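Local coordinates for sortase, SrtB family (Streptococcus pneumoniae PCS8235, PDB 4Y4Q), which probably acts as a cysteine transpeptidase of the sortase B family that takes part in forming the Type II pilus on the cell surface, at residues Y78-D83 and F138-K143. Sequence-based numbering, arbitrary orientation.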
loop_
_atom_site.group_PDB
_atom_site.type_symbol
_atom_site.label_atom_id
_atom_site.label_comp_id
_atom_site.label_asym_id
_atom_site.label_seq_id
_atom_site.Cartn_x
_atom_site.Cartn_y
_atom_site.Cartn_z
ATOM N N TYR A 78 11.362 -5.703 0.157
ATOM C CA TYR A 78 12.587 -6.465 -0.084
ATOM C C TYR A 78 12.342 -7.866 -0.637
ATOM O O TYR A 78 11.367 -8.510 -0.284
ATOM C CB TYR A 78 13.412 -6.534 1.201
ATOM C CG TYR A 78 13.781 -5.167 1.729
ATOM C CD1 TYR A 78 14.252 -4.183 0.874
ATOM C CD2 TYR A 78 13.654 -4.857 3.076
ATOM C CE1 TYR A 78 14.595 -2.929 1.344
ATOM C CE2 TYR A 78 13.991 -3.593 3.560
ATOM C CZ TYR A 78 14.465 -2.641 2.686
ATOM O OH TYR A 78 14.807 -1.392 3.154
ATOM N N GLY A 79 13.231 -8.320 -1.516
ATOM C CA GLY A 79 13.092 -9.627 -2.134
ATOM C C GLY A 79 11.862 -9.818 -3.018
ATOM O O GLY A 79 11.581 -10.945 -3.420
ATOM N N THR A 80 11.126 -8.747 -3.326
ATOM C CA THR A 80 9.976 -8.873 -4.225
ATOM C C THR A 80 10.079 -7.956 -5.437
ATOM O O THR A 80 11.019 -7.167 -5.537
ATOM C CB THR A 80 8.663 -8.528 -3.523
ATOM O OG1 THR A 80 8.587 -7.110 -3.329
ATOM C CG2 THR A 80 8.546 -9.250 -2.181
ATOM N N ASN A 81 9.105 -8.059 -6.344
ATOM C CA ASN A 81 9.006 -7.148 -7.487
ATOM C C ASN A 81 8.226 -5.872 -7.156
ATOM O O ASN A 81 7.856 -5.115 -8.041
ATOM C CB ASN A 81 8.358 -7.846 -8.687
ATOM C CG ASN A 81 9.195 -9.007 -9.217
ATOM O OD1 ASN A 81 10.413 -8.888 -9.388
ATOM N ND2 ASN A 81 8.542 -10.142 -9.473
ATOM N N ILE A 82 7.954 -5.646 -5.881
ATOM C CA ILE A 82 7.270 -4.425 -5.474
ATOM C C ILE A 82 8.315 -3.332 -5.345
ATOM O O ILE A 82 9.028 -3.251 -4.336
ATOM C CB ILE A 82 6.535 -4.632 -4.159
ATOM C CG1 ILE A 82 5.620 -5.856 -4.291
ATOM C CG2 ILE A 82 5.759 -3.376 -3.785
ATOM C CD1 ILE A 82 4.726 -6.120 -3.095
ATOM N N ASP A 83 8.618 -2.755 -6.491
ATOM C CA ASP A 83 9.477 -1.609 -6.588
ATOM C C ASP A 83 8.651 -0.752 -7.492
ATOM O O ASP A 83 8.300 -1.164 -8.598
ATOM C CB ASP A 83 10.799 -1.976 -7.258
ATOM C CG ASP A 83 11.808 -0.846 -7.213
ATOM O OD1 ASP A 83 11.847 -0.122 -6.196
ATOM O OD2 ASP A 83 12.563 -0.681 -8.195
ATOM N N PHE A 138 1.008 -6.703 -10.943
ATOM C CA PHE A 138 1.463 -6.573 -9.573
ATOM C C PHE A 138 1.358 -7.934 -8.936
ATOM O O PHE A 138 0.826 -8.094 -7.834
ATOM C CB PHE A 138 0.631 -5.506 -8.856
ATOM C CG PHE A 138 0.714 -4.168 -9.523
ATOM C CD1 PHE A 138 -0.135 -3.850 -10.577
ATOM C CD2 PHE A 138 1.691 -3.253 -9.151
ATOM C CE1 PHE A 138 -0.034 -2.624 -11.234
ATOM C CE2 PHE A 138 1.803 -2.028 -9.796
ATOM C CZ PHE A 138 0.935 -1.709 -10.841
ATOM N N GLY A 139 1.896 -8.909 -9.669
ATOM C CA GLY A 139 1.808 -10.315 -9.333
ATOM C C GLY A 139 2.297 -10.674 -7.948
ATOM O O GLY A 139 1.751 -11.595 -7.338
ATOM N N ASP A 140 3.306 -9.961 -7.446
ATOM C CA ASP A 140 3.873 -10.289 -6.135
ATOM C C ASP A 140 2.901 -9.996 -4.997
ATOM O O ASP A 140 2.977 -10.622 -3.932
ATOM C CB ASP A 140 5.219 -9.589 -5.906
ATOM C CG ASP A 140 6.395 -10.313 -6.585
ATOM O OD1 ASP A 140 6.177 -11.144 -7.496
ATOM O OD2 ASP A 140 7.551 -10.033 -6.209
ATOM N N VAL A 141 1.971 -9.069 -5.206
ATOM C CA VAL A 141 1.013 -8.779 -4.139
ATOM C C VAL A 141 0.214 -10.032 -3.764
ATOM O O VAL A 141 0.121 -10.395 -2.588
ATOM C CB VAL A 141 0.070 -7.609 -4.495
ATOM C CG1 VAL A 141 -0.804 -7.247 -3.302
ATOM C CG2 VAL A 141 0.876 -6.400 -4.910
ATOM N N ALA A 142 -0.327 -10.708 -4.773
ATOM C CA ALA A 142 -1.114 -11.921 -4.564
ATOM C C ALA A 142 -0.298 -13.054 -3.939
ATOM O O ALA A 142 -0.870 -13.985 -3.367
ATOM C CB ALA A 142 -1.710 -12.390 -5.880
ATOM N N LYS A 143 1.032 -12.994 -4.050
ATOM C CA LYS A 143 1.862 -14.073 -3.509
ATOM C C LYS A 143 1.848 -14.051 -1.993
ATOM O O LYS A 143 2.182 -15.046 -1.352
ATOM C CB LYS A 143 3.305 -14.005 -4.021
ATOM C CG LYS A 143 3.451 -14.114 -5.523
ATOM C CD LYS A 143 4.902 -14.373 -5.903
ATOM C CE LYS A 143 5.105 -14.287 -7.413
ATOM N NZ LYS A 143 6.541 -14.487 -7.762
#
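Asp-140 reaches from the short helix 139-143 to the loop 78-83 and binds it with both carboxylate oxygens. Asp-140 OD2 accepts the backbone N-H of Asn-81 from above the carboxylate plane; the modelled N to OD2 length is shorter than usual and doubtful, so it implies no special strength. Asp-140 OD1 takes a weak, bent bond from Asn-81 ND2 at 3.2 Å. With CG anti to its own carbonyl carbon (chi1 -64°), Asn-81 carries its amide over to the acid. The two flat groups lie 31° apart. An aspartate suits this place because its two acceptors can serve a main-chain and a side-chain donor of one residue. A weak salt bridge from Lys-143 NZ to Asp-140 OD1 at 3.4 Å would help to balance the buried charge. Alongside the polar pair, Ile-82 lays CG1 against Asp-140 CB at 4.1 Å. Its branched aliphatic chain suits the apolar side, bringing CD1 of Ile-82 to Val-141 CG2 at 4.3 Å; Ile-82 also touches Leu-221, and Val-141 Thr-223. Threonine suits the turn because its hydroxyl OG1 can accept from Ile-82 N and donate to Val-77 O. The result is an ST turn overlapping an inverse gamma turn centred on Ile-82, in the connection between antiparallel strands 73-77 and 83-88 of the sortase beta-barrel, tied here to helix 139-143, which packs on strand 218-225.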